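Local coordinates for protein enoyl-CoA hydratase EchA1 (Mycobacterium marinum, PDB 3QXI) that probably catalyses the reversible hydration of 2-enoyl-CoA thioesters to 3-hydroxyacyl-CoA in fatty acid metabolism, at residues Arg157-Ile162 with His179-Val184; Arg92-Thr97 with Gly117-Leu122. All blocks are in the same frame, centred on the assembly; numbering follows the deposited sequence.

How the interactions relate
Following the chain from the N terminus, interaction 2 comes first: residues 92-97, which include the short strand 93-94, meet helix 116-123, closing a loop that carries strands 105-109 and 112-114. Interaction 1 opens later, joining the turn before helix 160-169 to the end of helix 175-180; the loop holds the rest of the first helix, strand 173-174 and most of the second. The two loops lie in series, neither nesting nor crossing, and the contact centres are about 18 Å apart. They nevertheless touch: R157 NH2 lies 3.2 Å from L122 O, a probable hydrogen bond, and M183 CE packs on L122 CD2. Helix 116-123 thus links 92-97 to the helical region that carries interaction 1.

Interaction 1. Residues Arg157-Ile162 with His179-Val184; sequences RIPYAI and HALGMV
A Schellman motif ends helix 175-180, and its residues L181, G182 and M183 pack against R157-P159, the bend joining helices 150-157 and 160-169 of this crotonase-family fold. G182 has positive phi (86°), and its N bonds back to H179 O at 3.0 Å. The apolar evidence centres on two branches. I158 CG2, anti to its own carbonyl carbon, lies 3.6 Å from M183 CB and also meets L181 CB; the I158 and M183 side chains run alongside each other in the same direction. L181 reaches tip to tip toward I162, with CD2 3.8 Å from I162 CD1, and the same methyl meets P159 CD at 4.0 Å. Here the contact borders a subunit interface, since P159 and I162 also pack on G182 of the second subunit. One water ties the two backbones together, donating to R157 O at 2.7 Å and to G182 O at 2.8 Å, giving each carbonyl oxygen a hydrogen-bond partner. The R157 chain, bent at chi2 and chi3, brings its guanidinium edge to M183: NH2 bonds to L122 O, while NH1 is 3.2 Å from M183 O, near the guanidinium plane, but the angle is too poor for a hydrogen bond.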
ATOM      1  N   ARG B 157      -5.625  -2.635  -1.834  1.00 16.47           N
ATOM      2  CA  ARG B 157      -6.671  -1.891  -1.136  1.00 16.45           C
ATOM      3  C   ARG B 157      -6.538  -1.903   0.391  1.00 16.32           C
ATOM      4  O   ARG B 157      -6.979  -0.973   1.056  1.00 17.20           O
ATOM      5  CB  ARG B 157      -8.087  -2.379  -1.562  1.00 16.47           C
ATOM      6  CG  ARG B 157      -8.413  -2.196  -3.037  1.00 17.96           C
ATOM      7  CD  ARG B 157      -9.119  -0.841  -3.362  1.00 24.77           C
ATOM      8  NE  ARG B 157     -10.256  -1.006  -4.307  1.00 32.10           N
ATOM      9  CZ  ARG B 157     -11.566  -0.783  -4.040  1.00 33.54           C
ATOM     10  NH1 ARG B 157     -12.009  -0.358  -2.831  1.00 29.25           N
ATOM     11  NH2 ARG B 157     -12.461  -0.985  -5.010  1.00 30.35           N
ATOM     12  N   ILE B 158      -5.962  -2.965   0.948  1.00 15.36           N
ATOM     13  CA  ILE B 158      -5.819  -3.138   2.401  1.00 13.86           C
ATOM     14  C   ILE B 158      -4.358  -3.517   2.636  1.00 13.93           C
ATOM     15  O   ILE B 158      -3.656  -3.792   1.660  1.00 14.42           O
ATOM     16  CB  ILE B 158      -6.767  -4.265   2.945  1.00 13.57           C
ATOM     17  CG1 ILE B 158      -6.393  -5.660   2.410  1.00 11.96           C
ATOM     18  CG2 ILE B 158      -8.216  -3.997   2.605  1.00 13.07           C
ATOM     19  CD1 ILE B 158      -7.185  -6.780   3.098  1.00 10.96           C
ATOM     20  N   PRO B 159      -3.890  -3.555   3.898  1.00 14.19           N
ATOM     21  CA  PRO B 159      -2.489  -3.909   4.110  1.00 14.56           C
ATOM     22  C   PRO B 159      -2.103  -5.264   3.478  1.00 15.03           C
ATOM     23  O   PRO B 159      -2.852  -6.254   3.610  1.00 14.21           O
ATOM     24  CB  PRO B 159      -2.389  -3.957   5.631  1.00 14.34           C
ATOM     25  CG  PRO B 159      -3.319  -2.857   6.039  1.00 13.74           C
ATOM     26  CD  PRO B 159      -4.513  -3.140   5.176  1.00 14.48           C
ATOM     27  N   TYR B 160      -0.954  -5.270   2.792  1.00 14.38           N
ATOM     28  CA  TYR B 160      -0.439  -6.461   2.101  1.00 14.93           C
ATOM     29  C   TYR B 160      -0.561  -7.767   2.899  1.00 14.28           C
ATOM     30  O   TYR B 160      -1.068  -8.761   2.376  1.00 14.65           O
ATOM     31  CB  TYR B 160       1.019  -6.230   1.642  1.00 14.83           C
ATOM     32  CG  TYR B 160       1.631  -7.376   0.884  1.00 17.85           C
ATOM     33  CD1 TYR B 160       1.561  -7.417  -0.502  1.00 22.37           C
ATOM     34  CD2 TYR B 160       2.275  -8.408   1.538  1.00 20.65           C
ATOM     35  CE1 TYR B 160       2.111  -8.439  -1.221  1.00 24.48           C
ATOM     36  CE2 TYR B 160       2.842  -9.468   0.814  1.00 26.12           C
ATOM     37  CZ  TYR B 160       2.747  -9.462  -0.578  1.00 26.46           C
ATOM     38  OH  TYR B 160       3.288 -10.464  -1.339  1.00 27.72           O
ATOM     39  N   ALA B 161      -0.118  -7.769   4.153  1.00 14.14           N
ATOM     40  CA  ALA B 161      -0.131  -8.995   4.965  1.00 14.17           C
ATOM     41  C   ALA B 161      -1.541  -9.488   5.318  1.00 14.66           C
ATOM     42  O   ALA B 161      -1.766 -10.705   5.452  1.00 15.10           O
ATOM     43  CB  ALA B 161       0.692  -8.817   6.208  1.00 14.70           C
ATOM     44  N   ILE B 162      -2.487  -8.563   5.469  1.00 13.71           N
ATOM     45  CA  ILE B 162      -3.865  -8.950   5.772  1.00 14.09           C
ATOM     46  C   ILE B 162      -4.535  -9.498   4.523  1.00 13.07           C
ATOM     47  O   ILE B 162      -5.232 -10.501   4.605  1.00 12.18           O
ATOM     48  CB  ILE B 162      -4.714  -7.785   6.363  1.00 14.95           C
ATOM     49  CG1 ILE B 162      -4.098  -7.259   7.675  1.00 15.07           C
ATOM     50  CG2 ILE B 162      -6.142  -8.242   6.594  1.00 13.74           C
ATOM     51  CD1 ILE B 162      -4.886  -6.046   8.293  1.00 17.48           C
ATOM     52  N   HIS B 179     -13.941  -1.442   6.336  1.00 15.35           N
ATOM     53  CA  HIS B 179     -14.007   0.006   6.433  1.00 14.98           C
ATOM     54  C   HIS B 179     -12.824   0.483   7.269  1.00 15.46           C
ATOM     55  O   HIS B 179     -12.175   1.461   6.912  1.00 15.99           O
ATOM     56  CB  HIS B 179     -15.325   0.432   7.054  1.00 15.25           C
ATOM     57  CG  HIS B 179     -15.392   1.881   7.393  1.00 16.23           C
ATOM     58  ND1 HIS B 179     -15.327   2.346   8.688  1.00 17.42           N
ATOM     59  CD2 HIS B 179     -15.521   2.971   6.601  1.00 16.88           C
ATOM     60  CE1 HIS B 179     -15.427   3.664   8.678  1.00 18.99           C
ATOM     61  NE2 HIS B 179     -15.533   4.066   7.424  1.00 17.96           N
ATOM     62  N   ALA B 180     -12.521  -0.218   8.362  1.00 15.63           N
ATOM     63  CA  ALA B 180     -11.375   0.185   9.215  1.00 16.50           C
ATOM     64  C   ALA B 180     -10.061   0.122   8.426  1.00 15.87           C
ATOM     65  O   ALA B 180      -9.103   0.871   8.691  1.00 16.01           O
ATOM     66  CB  ALA B 180     -11.283  -0.692  10.488  1.00 15.96           C
ATOM     67  N   LEU B 181     -10.019  -0.780   7.459  1.00 14.74           N
ATOM     68  CA  LEU B 181      -8.804  -0.978   6.696  1.00 14.80           C
ATOM     69  C   LEU B 181      -8.769  -0.071   5.458  1.00 15.34           C
ATOM     70  O   LEU B 181      -7.744  -0.028   4.745  1.00 16.15           O
ATOM     71  CB  LEU B 181      -8.651  -2.450   6.322  1.00 14.12           C
ATOM     72  CG  LEU B 181      -8.406  -3.378   7.490  1.00 14.20           C
ATOM     73  CD1 LEU B 181      -8.424  -4.802   7.003  1.00 15.29           C
ATOM     74  CD2 LEU B 181      -7.061  -2.990   8.226  1.00 13.46           C
ATOM     75  N   GLY B 182      -9.878   0.635   5.195  1.00 14.43           N
ATOM     76  CA  GLY B 182      -9.921   1.624   4.125  1.00 14.30           C
ATOM     77  C   GLY B 182     -10.268   1.068   2.753  1.00 14.30           C
ATOM     78  O   GLY B 182     -10.134   1.773   1.754  1.00 14.07           O
ATOM     79  N   MET B 183     -10.691  -0.190   2.714  1.00 13.74           N
ATOM     80  CA  MET B 183     -11.275  -0.802   1.531  1.00 14.04           C
ATOM     81  C   MET B 183     -12.728  -0.350   1.278  1.00 14.36           C
ATOM     82  O   MET B 183     -13.086  -0.075   0.150  1.00 15.07           O
ATOM     83  CB  MET B 183     -11.212  -2.317   1.654  1.00 12.38           C
ATOM     84  CG  MET B 183     -12.002  -3.051   0.592  1.00 15.79           C
ATOM     85  SD  MET B 183     -11.695  -4.805   0.682  1.00 17.63           S
ATOM     86  CE  MET B 183     -13.178  -5.473  -0.085  1.00 18.39           C
ATOM     87  N   VAL B 184     -13.544  -0.266   2.334  1.00 15.29           N
ATOM     88  CA  VAL B 184     -14.936   0.173   2.242  1.00 15.69           C
ATOM     89  C   VAL B 184     -14.976   1.670   2.553  1.00 16.04           C
ATOM     90  O   VAL B 184     -14.484   2.096   3.600  1.00 16.34           O
ATOM     91  CB  VAL B 184     -15.841  -0.629   3.221  1.00 15.80           C
ATOM     92  CG1 VAL B 184     -17.208   0.064   3.449  1.00 15.53           C
ATOM     93  CG2 VAL B 184     -16.013  -2.031   2.717  1.00 15.66           C
TER
HETATM   94  O   HOH W   1      -8.312   0.999  -0.230  1.00  6.84           O

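Interaction 2. Residues Arg92-Thr97 with Gly117-Leu122; sequences RGLGFT and GTELAL
L120, on helix 116-123 of the crotonase fold, carries the largest share of this buried contact, its side chain set against L94, F96 and T97. In crotonase-family enzymes a backbone N-H at the start of the corresponding helix contributes to the oxyanion hole, probably here too.

The apolar contacts converge on one methyl. L120 CD2 meets T97 CG2 at 3.8 Å, L94 CB at 3.9 Å and, more loosely, F96 CE2 at 4.2 Å. V39 and C73 of neighbouring loops and L47 of helix 41-56 also touch L120.

Contacts between carbon and oxygen follow. L120 CD2 comes within 3.4 Å of L94 O, and F96 CZ lies 3.6 Å from L120 O, which approaches the ring obliquely. The L94 and E119 side chains cross at an angle, L94 CD1 4.0 Å from E119 OE1, while E119 OE2 accepts hydrogen bonds from the backbone N of G148 and G150.

Within 92-97, two bonds set the turn. T97 OG1 stands between its backbone N and carbonyl carbon (chi1 54°) and accepts L94 N at 2.8 Å with an N-H...O angle of 148°; with OG1 so held, CG2 is the branch that meets L120 CD2. F96 N bonds to L94 O at 2.7 Å in a classic gamma turn centred on G95 (phi 72°). Outside, S44 OG binds G95 N.

The chemistry implies mainly van der Waals packing, centred on L120 with L94 against E119: the L94 amide is bonded within its own segment and the E119 carboxyl group to a third part of the chain.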
ATOM      1  N   ARG B  92     -12.687  -8.793 -20.833  1.00 32.17           N
ATOM      2  CA  ARG B  92     -13.608  -8.213 -19.843  1.00 31.97           C
ATOM      3  C   ARG B  92     -13.593  -8.945 -18.492  1.00 30.56           C
ATOM      4  O   ARG B  92     -13.722  -8.306 -17.430  1.00 29.64           O
ATOM      5  CB  ARG B  92     -15.048  -8.122 -20.382  1.00 32.86           C
ATOM      6  CG  ARG B  92     -15.169  -7.523 -21.769  1.00 36.20           C
ATOM      7  CD  ARG B  92     -15.344  -6.023 -21.768  1.00 40.88           C
ATOM      8  NE  ARG B  92     -16.081  -5.627 -22.972  1.00 45.82           N
ATOM      9  CZ  ARG B  92     -16.874  -4.563 -23.067  1.00 46.74           C
ATOM     10  NH1 ARG B  92     -17.486  -4.311 -24.216  1.00 47.93           N
ATOM     11  NH2 ARG B  92     -17.063  -3.756 -22.024  1.00 45.72           N
ATOM     12  N   GLY B  93     -13.443 -10.268 -18.546  1.00 29.91           N
ATOM     13  CA  GLY B  93     -13.464 -11.128 -17.366  1.00 29.71           C
ATOM     14  C   GLY B  93     -14.863 -11.385 -16.850  1.00 30.05           C
ATOM     15  O   GLY B  93     -15.765 -11.730 -17.630  1.00 30.88           O
ATOM     16  N   LEU B  94     -15.045 -11.226 -15.539  1.00 29.30           N
ATOM     17  CA  LEU B  94     -16.360 -11.359 -14.916  1.00 29.38           C
ATOM     18  C   LEU B  94     -17.125 -10.073 -15.098  1.00 28.60           C
ATOM     19  O   LEU B  94     -17.019  -9.167 -14.275  1.00 27.63           O
ATOM     20  CB  LEU B  94     -16.249 -11.663 -13.423  1.00 29.22           C
ATOM     21  CG  LEU B  94     -15.753 -13.028 -12.929  1.00 31.13           C
ATOM     22  CD1 LEU B  94     -15.746 -13.034 -11.388  1.00 31.35           C
ATOM     23  CD2 LEU B  94     -16.588 -14.201 -13.464  1.00 31.61           C
ATOM     24  N   GLY B  95     -17.868  -9.974 -16.191  1.00 27.80           N
ATOM     25  CA  GLY B  95     -18.573  -8.734 -16.471  1.00 26.51           C
ATOM     26  C   GLY B  95     -17.662  -7.595 -16.891  1.00 25.55           C
ATOM     27  O   GLY B  95     -17.758  -7.129 -18.020  1.00 26.31           O
ATOM     28  N   PHE B  96     -16.782  -7.143 -15.993  1.00 23.62           N
ATOM     29  CA  PHE B  96     -15.887  -6.014 -16.261  1.00 22.15           C
ATOM     30  C   PHE B  96     -14.584  -6.061 -15.414  1.00 22.36           C
ATOM     31  O   PHE B  96     -13.828  -5.068 -15.362  1.00 22.80           O
ATOM     32  CB  PHE B  96     -16.636  -4.716 -15.950  1.00 22.36           C
ATOM     33  CG  PHE B  96     -17.026  -4.578 -14.481  1.00 21.01           C
ATOM     34  CD1 PHE B  96     -16.257  -3.811 -13.622  1.00 19.32           C
ATOM     35  CD2 PHE B  96     -18.127  -5.276 -13.965  1.00 21.79           C
ATOM     36  CE1 PHE B  96     -16.600  -3.685 -12.280  1.00 19.67           C
ATOM     37  CE2 PHE B  96     -18.484  -5.176 -12.614  1.00 21.82           C
ATOM     38  CZ  PHE B  96     -17.714  -4.380 -11.766  1.00 20.79           C
ATOM     39  N   THR B  97     -14.325  -7.181 -14.741  1.00 21.76           N
ATOM     40  CA  THR B  97     -13.118  -7.304 -13.925  1.00 21.63           C
ATOM     41  C   THR B  97     -11.830  -6.984 -14.683  1.00 22.03           C
ATOM     42  O   THR B  97     -10.876  -6.507 -14.084  1.00 21.58           O
ATOM     43  CB  THR B  97     -12.985  -8.693 -13.273  1.00 21.55           C
ATOM     44  OG1 THR B  97     -13.070  -9.699 -14.281  1.00 19.44           O
ATOM     45  CG2 THR B  97     -14.091  -8.893 -12.221  1.00 21.02           C
ATOM     46  N   GLY B 117     -17.686 -12.203  -6.127  1.00 16.30           N
ATOM     47  CA  GLY B 117     -18.469 -11.044  -5.675  1.00 17.04           C
ATOM     48  C   GLY B 117     -17.593  -9.982  -5.016  1.00 15.94           C
ATOM     49  O   GLY B 117     -17.799  -8.784  -5.219  1.00 15.93           O
ATOM     50  N   THR B 118     -16.625 -10.426  -4.232  1.00 15.69           N
ATOM     51  CA  THR B 118     -15.594  -9.530  -3.684  1.00 15.41           C
ATOM     52  C   THR B 118     -14.817  -8.958  -4.871  1.00 15.53           C
ATOM     53  O   THR B 118     -14.460  -7.744  -4.905  1.00 15.17           O
ATOM     54  CB  THR B 118     -14.664 -10.268  -2.646  1.00 15.13           C
ATOM     55  OG1 THR B 118     -15.269 -10.208  -1.352  1.00 17.35           O
ATOM     56  CG2 THR B 118     -13.245  -9.639  -2.530  1.00 13.40           C
ATOM     57  N   GLU B 119     -14.578  -9.812  -5.875  1.00 15.65           N
ATOM     58  CA  GLU B 119     -13.832  -9.356  -7.052  1.00 15.94           C
ATOM     59  C   GLU B 119     -14.561  -8.258  -7.855  1.00 16.25           C
ATOM     60  O   GLU B 119     -13.930  -7.316  -8.331  1.00 15.81           O
ATOM     61  CB  GLU B 119     -13.418 -10.532  -7.915  1.00 16.87           C
ATOM     62  CG  GLU B 119     -12.565 -11.551  -7.134  1.00 18.90           C
ATOM     63  CD  GLU B 119     -12.035 -12.693  -7.994  1.00 20.47           C
ATOM     64  OE1 GLU B 119     -12.849 -13.433  -8.598  1.00 18.26           O
ATOM     65  OE2 GLU B 119     -10.790 -12.850  -8.039  1.00 22.62           O
ATOM     66  N   LEU B 120     -15.877  -8.395  -8.013  1.00 15.98           N
ATOM     67  CA  LEU B 120     -16.676  -7.354  -8.648  1.00 16.67           C
ATOM     68  C   LEU B 120     -16.619  -6.043  -7.844  1.00 16.74           C
ATOM     69  O   LEU B 120     -16.465  -4.957  -8.422  1.00 17.15           O
ATOM     70  CB  LEU B 120     -18.128  -7.804  -8.820  1.00 16.11           C
ATOM     71  CG  LEU B 120     -18.443  -9.039  -9.686  1.00 17.21           C
ATOM     72  CD1 LEU B 120     -19.951  -9.226  -9.957  1.00 15.95           C
ATOM     73  CD2 LEU B 120     -17.687  -9.010 -10.993  1.00 18.89           C
ATOM     74  N   ALA B 121     -16.723  -6.154  -6.513  1.00 16.70           N
ATOM     75  CA  ALA B 121     -16.696  -4.975  -5.639  1.00 16.41           C
ATOM     76  C   ALA B 121     -15.355  -4.247  -5.783  1.00 15.69           C
ATOM     77  O   ALA B 121     -15.301  -3.037  -5.965  1.00 14.76           O
ATOM     78  CB  ALA B 121     -16.907  -5.378  -4.210  1.00 16.57           C
ATOM     79  N   LEU B 122     -14.279  -5.021  -5.725  1.00 15.23           N
ATOM     80  CA  LEU B 122     -12.918  -4.510  -5.887  1.00 14.82           C
ATOM     81  C   LEU B 122     -12.647  -3.868  -7.278  1.00 14.97           C
ATOM     82  O   LEU B 122     -11.765  -3.006  -7.386  1.00 14.07           O
ATOM     83  CB  LEU B 122     -11.905  -5.637  -5.608  1.00 13.75           C
ATOM     84  CG  LEU B 122     -11.656  -6.025  -4.145  1.00 15.19           C
ATOM     85  CD1 LEU B 122     -10.915  -7.399  -4.019  1.00 14.09           C
ATOM     86  CD2 LEU B 122     -10.898  -4.910  -3.357  1.00 13.18           C
TER